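Long-range contacts in response regulator aspartate phosphatase I (Bacillus subtilis subsp. subtilis, PDB 4I1A), which dephosphorylates the sporulation phosphotransferase Spo0F and activates gene expression, excision and transfer of the mobile element ICEBs1 by inactivating its repressor ImmR: residues A[262-266]-A[292-298]; A[267-271]-A[308-313]; A[101-105]-A[129-133]. One frame throughout, in Å; residues are numbered along the deposited sequence.

Interaction 1 of 3, residues A[262-266]-A[292-298]; sequences LTKTL and IADKSDD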
loop_
_atom_site.group_PDB
_atom_site.type_symbol
_atom_site.label_atom_id
_atom_site.label_comp_id
_atom_site.label_asym_id
_atom_site.label_seq_id
_atom_site.Cartn_x
_atom_site.Cartn_y
_atom_site.Cartn_z
ATOM N N LEU A 262 -9.847 -5.922 4.778
ATOM C CA LEU A 262 -10.362 -5.885 6.139
ATOM C C LEU A 262 -9.229 -6.087 7.137
ATOM O O LEU A 262 -9.129 -5.378 8.133
ATOM C CB LEU A 262 -11.419 -6.969 6.314
ATOM C CG LEU A 262 -12.087 -7.106 7.676
ATOM C CD1 LEU A 262 -12.529 -5.751 8.168
ATOM C CD2 LEU A 262 -13.295 -8.040 7.569
ATOM N N THR A 263 -8.352 -7.043 6.853
ATOM C CA THR A 263 -7.288 -7.384 7.790
ATOM C C THR A 263 -6.290 -6.235 7.969
ATOM O O THR A 263 -5.897 -5.896 9.091
ATOM C CB THR A 263 -6.549 -8.668 7.350
ATOM O OG1 THR A 263 -7.496 -9.744 7.220
ATOM C CG2 THR A 263 -5.506 -9.040 8.377
ATOM N N LYS A 264 -5.892 -5.640 6.851
ATOM C CA LYS A 264 -4.911 -4.565 6.829
ATOM C C LYS A 264 -5.447 -3.311 7.534
ATOM O O LYS A 264 -4.723 -2.616 8.246
ATOM C CB LYS A 264 -4.544 -4.269 5.373
ATOM C CG LYS A 264 -3.894 -2.926 5.134
ATOM C CD LYS A 264 -3.329 -2.819 3.729
ATOM C CE LYS A 264 -2.400 -1.604 3.616
ATOM N NZ LYS A 264 -1.958 -1.305 2.219
ATOM N N THR A 265 -6.726 -3.035 7.324
ATOM C CA THR A 265 -7.417 -1.940 7.987
ATOM C C THR A 265 -7.486 -2.149 9.511
ATOM O O THR A 265 -7.298 -1.207 10.279
ATOM C CB THR A 265 -8.851 -1.814 7.415
ATOM O OG1 THR A 265 -8.773 -1.645 5.999
ATOM C CG2 THR A 265 -9.625 -0.647 8.032
ATOM N N LEU A 266 -7.770 -3.374 9.952
ATOM C CA LEU A 266 -7.817 -3.654 11.390
ATOM C C LEU A 266 -6.420 -3.579 11.976
ATOM O O LEU A 266 -6.218 -3.148 13.114
ATOM C CB LEU A 266 -8.442 -5.027 11.682
ATOM C CG LEU A 266 -9.967 -5.074 11.576
ATOM C CD1 LEU A 266 -10.443 -6.505 11.335
ATOM C CD2 LEU A 266 -10.620 -4.465 12.834
ATOM N N ILE A 292 -9.162 -12.714 12.105
ATOM C CA ILE A 292 -9.447 -12.641 10.684
ATOM C C ILE A 292 -8.224 -13.029 9.853
ATOM O O ILE A 292 -8.356 -13.693 8.826
ATOM C CB ILE A 292 -10.013 -11.258 10.295
ATOM C CG1 ILE A 292 -11.385 -11.086 10.965
ATOM C CG2 ILE A 292 -10.129 -11.115 8.771
ATOM C CD1 ILE A 292 -12.211 -9.931 10.443
ATOM N N ALA A 293 -7.039 -12.648 10.319
ATOM C CA ALA A 293 -5.792 -13.006 9.644
ATOM C C ALA A 293 -5.550 -14.510 9.661
ATOM O O ALA A 293 -5.144 -15.095 8.657
ATOM C CB ALA A 293 -4.618 -12.288 10.279
ATOM N N ASP A 294 -5.800 -15.133 10.807
ATOM C CA ASP A 294 -5.560 -16.562 10.950
ATOM C C ASP A 294 -6.520 -17.401 10.107
ATOM O O ASP A 294 -6.114 -18.381 9.486
ATOM C CB ASP A 294 -5.622 -16.987 12.425
ATOM C CG ASP A 294 -4.237 -17.190 13.042
ATOM O OD1 ASP A 294 -3.642 -18.270 12.824
ATOM O OD2 ASP A 294 -3.744 -16.278 13.747
ATOM N N LYS A 295 -7.789 -17.013 10.070
ATOM C CA LYS A 295 -8.792 -17.853 9.421
ATOM C C LYS A 295 -8.869 -17.621 7.909
ATOM O O LYS A 295 -9.511 -18.378 7.182
ATOM C CB LYS A 295 -10.168 -17.719 10.097
ATOM C CG LYS A 295 -11.072 -16.630 9.545
ATOM C CD LYS A 295 -12.461 -16.761 10.147
ATOM C CE LYS A 295 -13.474 -15.853 9.476
ATOM N NZ LYS A 295 -14.845 -16.460 9.511
ATOM N N SER A 296 -8.195 -16.578 7.446
ATOM C CA SER A 296 -8.049 -16.326 6.022
ATOM C C SER A 296 -6.693 -16.855 5.547
ATOM O O SER A 296 -6.331 -16.699 4.379
ATOM C CB SER A 296 -8.144 -14.825 5.754
ATOM O OG SER A 296 -7.079 -14.131 6.390
ATOM N N ASP A 297 -5.952 -17.480 6.465
ATOM C CA ASP A 297 -4.598 -17.970 6.203
ATOM C C ASP A 297 -3.704 -16.842 5.706
ATOM O O ASP A 297 -2.818 -17.039 4.873
ATOM C CB ASP A 297 -4.597 -19.138 5.212
ATOM C CG ASP A 297 -3.259 -19.848 5.157
ATOM O OD1 ASP A 297 -2.592 -19.926 6.212
ATOM O OD2 ASP A 297 -2.865 -20.311 4.066
ATOM N N ASP A 298 -3.953 -15.649 6.227
ATOM C CA ASP A 298 -3.131 -14.504 5.909
ATOM C C ASP A 298 -1.886 -14.546 6.787
ATOM O O ASP A 298 -1.807 -13.862 7.806
ATOM C CB ASP A 298 -3.924 -13.217 6.137
ATOM C CG ASP A 298 -3.412 -12.067 5.300
ATOM O OD1 ASP A 298 -2.170 -11.941 5.150
ATOM O OD2 ASP A 298 -4.255 -11.298 4.785
#
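This is a small, mostly apolar helix-helix contact within an antiparallel helical hairpin of the TPR domain: the first turn of helix 261-275 meets the end of helix 279-295 and the turn that follows it. The backbones come closest at Thr263 and Ala293, whose CA atoms lie 6.1 Å apart, a separation that small side chains permit. Thr263 CG2 rests 3.9 Å from Ala293 CB, while Thr263 OG1 lies 3.3 Å from Ile292 CG2, a van der Waals contact. Ile292, with the long reach of its CD1, bridges two successive turns: CD1 is 3.6 Å from Leu262 CD2 and 4.0 Å from Leu266 CD1. Leu262 and Leu266 also touch Leu251 of helix 240-257, so the leucines join this hairpin to the preceding helix. Beyond the apolar patch the chain leaves the helix through a Schellman motif, with Asp297 at positive phi and Asp298 N bonded to Ala293 O at 2.8 Å. Asp298 then serves as N-cap of helix 299-313, and its OD2 approaches Thr263 CB at 4.3 Å. The capping bonds of the turn stay within the chain just around it, and no hydrogen bond crosses between the segments; the helices meet here by apolar packing and shape.

Interaction 2 of 3, residues A[267-271]-A[308-313]; sequences FTLTY and LEGLFF
Build both segments as helices: 267-271 is a stretch of helix 261-275, and 308-313 lies on helix 299-313, with a wider pi-type turn at 309-313. Their axes run roughly parallel, with a signed crossing angle of +25° and a closest approach of 12.0 Å, wide enough for large side chains to fill the gap. The nearest CA atoms are those of Tyr271 and Leu308, at 7.1 Å. Leu308, the most covered residue, points at the other helix in an m,t rotamer, and its branched end suits the space among three side chains. Its CD1 lies 3.7 Å from Phe267 CE1 and 3.6 Å from Thr270 CG2; its CD2 sits over the face of the Tyr271 ring, 3.7 Å from the centroid and 17° off the normal, a CH-pi contact. Helix 279-295 comes between the two in sequence, and their near-parallel course is consistent with stacked successive hairpins in a TPR array. Tyr271, chi1 t, also sets CE1 3.7 Å from Phe312 CE2, at the edge of the Phe312 ring. Thr270, chi1 m, turns its methyl CG2 to the edge of Phe313, 3.8 Å from CE2, while its OG1 hydrogen-bonds to Leu266 O one turn back. Phe312 and Phe313 both take chi1 m, bringing their rings to helix 261-275.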
loop_
_atom_site.group_PDB
_atom_site.type_symbol
_atom_site.label_atom_id
_atom_site.label_comp_id
_atom_site.label_asym_id
_atom_site.label_seq_id
_atom_site.Cartn_x
_atom_site.Cartn_y
_atom_site.Cartn_z
ATOM N N PHE A 267 -5.446 -3.994 11.186
ATOM C CA PHE A 267 -4.076 -3.948 11.648
ATOM C C PHE A 267 -3.660 -2.503 11.897
ATOM O O PHE A 267 -3.175 -2.159 12.986
ATOM C CB PHE A 267 -3.136 -4.632 10.651
ATOM C CG PHE A 267 -1.688 -4.478 11.008
ATOM C CD1 PHE A 267 -1.084 -5.373 11.881
ATOM C CD2 PHE A 267 -0.937 -3.410 10.512
ATOM C CE1 PHE A 267 0.246 -5.226 12.240
ATOM C CE2 PHE A 267 0.396 -3.253 10.871
ATOM C CZ PHE A 267 0.990 -4.165 11.734
ATOM N N THR A 268 -3.861 -1.668 10.881
ATOM C CA THR A 268 -3.501 -0.250 10.937
ATOM C C THR A 268 -4.252 0.455 12.065
ATOM O O THR A 268 -3.684 1.270 12.795
ATOM C CB THR A 268 -3.788 0.444 9.580
ATOM O OG1 THR A 268 -3.260 -0.366 8.522
ATOM C CG2 THR A 268 -3.154 1.854 9.510
ATOM N N LEU A 269 -5.528 0.120 12.214
ATOM C CA LEU A 269 -6.348 0.661 13.288
ATOM C C LEU A 269 -5.765 0.281 14.651
ATOM O O LEU A 269 -5.620 1.132 15.532
ATOM C CB LEU A 269 -7.785 0.152 13.151
ATOM C CG LEU A 269 -8.895 0.789 13.991
ATOM C CD1 LEU A 269 -8.809 2.307 13.984
ATOM C CD2 LEU A 269 -10.248 0.343 13.467
ATOM N N THR A 270 -5.414 -0.993 14.811
ATOM C CA THR A 270 -4.844 -1.479 16.060
ATOM C C THR A 270 -3.582 -0.704 16.395
ATOM O O THR A 270 -3.390 -0.231 17.524
ATOM C CB THR A 270 -4.456 -2.977 15.968
ATOM O OG1 THR A 270 -5.603 -3.760 15.615
ATOM C CG2 THR A 270 -3.886 -3.470 17.294
ATOM N N TYR A 271 -2.711 -0.588 15.402
ATOM C CA TYR A 271 -1.431 0.069 15.607
ATOM C C TYR A 271 -1.613 1.547 15.972
ATOM O O TYR A 271 -0.999 2.038 16.924
ATOM C CB TYR A 271 -0.558 -0.089 14.363
ATOM C CG TYR A 271 0.912 0.075 14.637
ATOM C CD1 TYR A 271 1.382 0.296 15.931
ATOM C CD2 TYR A 271 1.833 0.013 13.603
ATOM C CE1 TYR A 271 2.735 0.450 16.178
ATOM C CE2 TYR A 271 3.176 0.161 13.836
ATOM C CZ TYR A 271 3.625 0.379 15.121
ATOM O OH TYR A 271 4.970 0.529 15.331
ATOM N N LEU A 308 2.896 -6.480 16.877
ATOM C CA LEU A 308 2.100 -5.651 17.773
ATOM C C LEU A 308 1.937 -6.340 19.136
ATOM O O LEU A 308 2.074 -5.709 20.188
ATOM C CB LEU A 308 0.728 -5.375 17.155
ATOM C CG LEU A 308 0.689 -4.538 15.872
ATOM C CD1 LEU A 308 -0.738 -4.117 15.600
ATOM C CD2 LEU A 308 1.643 -3.304 15.911
ATOM N N GLU A 309 1.661 -7.642 19.106
ATOM C CA GLU A 309 1.502 -8.414 20.325
ATOM C C GLU A 309 2.735 -8.361 21.212
ATOM O O GLU A 309 2.633 -8.164 22.431
ATOM C CB GLU A 309 1.186 -9.872 20.008
ATOM C CG GLU A 309 0.876 -10.683 21.264
ATOM C CD GLU A 309 0.545 -12.129 20.942
ATOM O OE1 GLU A 309 0.511 -12.470 19.735
ATOM O OE2 GLU A 309 0.331 -12.922 21.892
ATOM N N GLY A 310 3.904 -8.541 20.605
ATOM C CA GLY A 310 5.139 -8.543 21.375
ATOM C C GLY A 310 5.440 -7.149 21.892
ATOM O O GLY A 310 5.973 -6.981 22.977
ATOM N N LEU A 311 5.092 -6.152 21.088
ATOM C CA LEU A 311 5.258 -4.747 21.430
ATOM C C LEU A 311 4.277 -4.312 22.522
ATOM O O LEU A 311 4.673 -3.651 23.471
ATOM C CB LEU A 311 5.019 -3.913 20.163
ATOM C CG LEU A 311 6.015 -2.894 19.604
ATOM C CD1 LEU A 311 7.456 -3.236 19.901
ATOM C CD2 LEU A 311 5.788 -2.779 18.107
ATOM N N PHE A 312 2.996 -4.669 22.393
ATOM C CA PHE A 312 1.968 -4.042 23.242
ATOM C C PHE A 312 1.115 -4.965 24.111
ATOM O O PHE A 312 0.642 -4.545 25.173
ATOM C CB PHE A 312 1.009 -3.183 22.386
ATOM C CG PHE A 312 1.698 -2.107 21.573
ATOM C CD1 PHE A 312 2.342 -1.046 22.196
ATOM C CD2 PHE A 312 1.687 -2.149 20.191
ATOM C CE1 PHE A 312 2.979 -0.062 21.450
ATOM C CE2 PHE A 312 2.323 -1.170 19.447
ATOM C CZ PHE A 312 2.965 -0.117 20.082
ATOM N N PHE A 313 0.879 -6.194 23.654
ATOM C CA PHE A 313 -0.218 -6.999 24.200
ATOM C C PHE A 313 0.191 -8.303 24.901
ATOM O O PHE A 313 -0.632 -9.188 25.134
ATOM C CB PHE A 313 -1.247 -7.261 23.094
ATOM C CG PHE A 313 -1.797 -5.998 22.484
ATOM C CD1 PHE A 313 -2.357 -5.010 23.287
ATOM C CD2 PHE A 313 -1.724 -5.784 21.119
ATOM C CE1 PHE A 313 -2.860 -3.843 22.730
ATOM C CE2 PHE A 313 -2.223 -4.609 20.547
ATOM C CZ PHE A 313 -2.790 -3.644 21.348
#

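Interaction 3 of 3, residues A[101-105]-A[129-133]; sequences LEYYF and AESKL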
loop_
_atom_site.group_PDB
_atom_site.type_symbol
_atom_site.label_atom_id
_atom_site.label_comp_id
_atom_site.label_asym_id
_atom_site.label_seq_id
_atom_site.Cartn_x
_atom_site.Cartn_y
_atom_site.Cartn_z
ATOM N N LEU A 101 -4.143 -2.514 -35.097
ATOM C CA LEU A 101 -4.074 -3.944 -34.820
ATOM C C LEU A 101 -2.695 -4.344 -34.311
ATOM O O LEU A 101 -2.571 -5.227 -33.463
ATOM C CB LEU A 101 -4.415 -4.754 -36.072
ATOM C CG LEU A 101 -5.713 -5.565 -36.020
ATOM C CD1 LEU A 101 -6.934 -4.649 -35.987
ATOM C CD2 LEU A 101 -5.790 -6.542 -37.187
ATOM N N GLU A 102 -1.663 -3.687 -34.837
ATOM C CA GLU A 102 -0.282 -3.987 -34.472
ATOM C C GLU A 102 0.069 -3.498 -33.067
ATOM O O GLU A 102 0.717 -4.212 -32.294
ATOM C CB GLU A 102 0.684 -3.380 -35.489
ATOM C CG GLU A 102 2.137 -3.764 -35.259
ATOM C CD GLU A 102 3.060 -3.215 -36.322
ATOM O OE1 GLU A 102 2.600 -2.382 -37.132
ATOM O OE2 GLU A 102 4.244 -3.617 -36.349
ATOM N N TYR A 103 -0.347 -2.275 -32.750
ATOM C CA TYR A 103 -0.197 -1.740 -31.404
ATOM C C TYR A 103 -0.915 -2.637 -30.411
ATOM O O TYR A 103 -0.380 -2.945 -29.348
ATOM C CB TYR A 103 -0.737 -0.310 -31.327
ATOM C CG TYR A 103 -1.355 0.073 -29.991
ATOM C CD1 TYR A 103 -0.564 0.443 -28.907
ATOM C CD2 TYR A 103 -2.735 0.089 -29.825
ATOM C CE1 TYR A 103 -1.136 0.803 -27.697
ATOM C CE2 TYR A 103 -3.309 0.444 -28.623
ATOM C CZ TYR A 103 -2.510 0.802 -27.564
ATOM O OH TYR A 103 -3.101 1.153 -26.370
ATOM N N TYR A 104 -2.124 -3.062 -30.777
ATOM C CA TYR A 104 -2.925 -3.938 -29.929
ATOM C C TYR A 104 -2.159 -5.201 -29.559
ATOM O O TYR A 104 -2.173 -5.617 -28.404
ATOM C CB TYR A 104 -4.251 -4.307 -30.599
ATOM C CG TYR A 104 -5.322 -3.234 -30.517
ATOM C CD1 TYR A 104 -5.226 -2.191 -29.602
ATOM C CD2 TYR A 104 -6.439 -3.270 -31.352
ATOM C CE1 TYR A 104 -6.207 -1.211 -29.527
ATOM C CE2 TYR A 104 -7.422 -2.298 -31.281
ATOM C CZ TYR A 104 -7.302 -1.271 -30.370
ATOM O OH TYR A 104 -8.279 -0.300 -30.298
ATOM N N PHE A 105 -1.481 -5.803 -30.530
ATOM C CA PHE A 105 -0.738 -7.023 -30.255
ATOM C C PHE A 105 0.358 -6.784 -29.221
ATOM O O PHE A 105 0.423 -7.478 -28.206
ATOM C CB PHE A 105 -0.135 -7.621 -31.523
ATOM C CG PHE A 105 0.967 -8.602 -31.248
ATOM C CD1 PHE A 105 0.685 -9.845 -30.703
ATOM C CD2 PHE A 105 2.287 -8.276 -31.509
ATOM C CE1 PHE A 105 1.700 -10.748 -30.433
ATOM C CE2 PHE A 105 3.307 -9.177 -31.243
ATOM C CZ PHE A 105 3.012 -10.412 -30.702
ATOM N N ALA A 129 4.827 -0.682 -28.333
ATOM C CA ALA A 129 3.408 -0.372 -28.428
ATOM C C ALA A 129 3.215 1.142 -28.373
ATOM O O ALA A 129 2.375 1.702 -29.079
ATOM C CB ALA A 129 2.648 -1.046 -27.309
ATOM N N GLU A 130 4.016 1.795 -27.537
ATOM C CA GLU A 130 3.981 3.245 -27.396
ATOM C C GLU A 130 4.471 3.923 -28.675
ATOM O O GLU A 130 4.034 5.022 -29.008
ATOM C CB GLU A 130 4.832 3.684 -26.201
ATOM C CG GLU A 130 4.676 5.145 -25.793
ATOM C CD GLU A 130 5.673 5.563 -24.717
ATOM O OE1 GLU A 130 5.786 6.778 -24.437
ATOM O OE2 GLU A 130 6.346 4.673 -24.151
ATOM N N SER A 131 5.381 3.269 -29.391
ATOM C CA SER A 131 5.872 3.822 -30.653
ATOM C C SER A 131 4.835 3.652 -31.760
ATOM O O SER A 131 4.682 4.517 -32.621
ATOM C CB SER A 131 7.198 3.175 -31.066
ATOM O OG SER A 131 7.017 1.821 -31.447
ATOM N N LYS A 132 4.120 2.530 -31.725
ATOM C CA LYS A 132 3.074 2.249 -32.701
ATOM C C LYS A 132 1.737 2.821 -32.224
ATOM O O LYS A 132 0.680 2.525 -32.784
ATOM C CB LYS A 132 2.971 0.741 -32.953
ATOM C CG LYS A 132 4.321 0.067 -33.198
ATOM C CD LYS A 132 4.374 -0.630 -34.547
ATOM C CE LYS A 132 5.747 -1.236 -34.812
ATOM N NZ LYS A 132 6.805 -0.201 -34.995
ATOM N N LEU A 133 1.803 3.639 -31.175
ATOM C CA LEU A 133 0.645 4.368 -30.668
ATOM C C LEU A 133 0.470 5.636 -31.502
ATOM O O LEU A 133 -0.451 6.417 -31.278
ATOM C CB LEU A 133 0.846 4.715 -29.186
ATOM C CG LEU A 133 -0.280 5.323 -28.331
ATOM C CD1 LEU A 133 -1.219 4.263 -27.751
ATOM C CD2 LEU A 133 0.296 6.188 -27.217
#
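Apolar packing round one aromatic side chain dominates this contact. Tyr103, in the first turn of helix 102-115, is the most buried by it: CD1 of its ring lies 3.9 Å from Ala129 CB and CE1 lies 3.5 Å from Leu133 CD1. The small Ala129 lets the backbones close in, to 4.9 Å between the CA atoms of Tyr103 and Ala129, and the longer Leu133 reaches across to the ring. Backbone oxygens supply a second kind of contact. Ala129 O meets the edge of the Tyr103 ring, 3.2 Å from CD1, where the polarised ring hydrogens lie, and Lys132 O is 3.5 Å from Tyr103 CB. The two segments belong to an antiparallel helix pair, the start of helix 102-115 lying beside the end of helix 119-129 and the loop after it, in the helical hairpin arrangement from which TPR-type arrays are built. Helix 139-155 borders the same site: Phe145 touches Ala129, and Glu141 makes a weak hydrogen bond with the Tyr103 hydroxyl. Electrostatics come last, at the exposed margin. Glu102 OE2 is 3.2 Å from Lys132 CE but 4.5 Å from Lys132 NZ, so the opposite charges attract without forming a salt bridge.

In the fold
Interactions 1 and 2 share helix 261-275: its earlier residues 262-266 pack on the hairpin partner, helix 279-295, and the adjoining 267-271 pack on helix 299-313, the next along the chain. Their centres are 14 Å apart, and their segments alternate in sequence; because both use helix 261-275, that one helix packs on both successors. Thr270 of interaction 2, bonded to Leu266 O of interaction 1, ties the two within that helix. Interaction 3 lies at the modelled N-terminal end, 41 Å from interaction 1 and 49 Å from interaction 2 between centres, on the other side of the chain's centre from interaction 2. Neither touches it; the intervening helices connect them. No ligand is bound in this apo form.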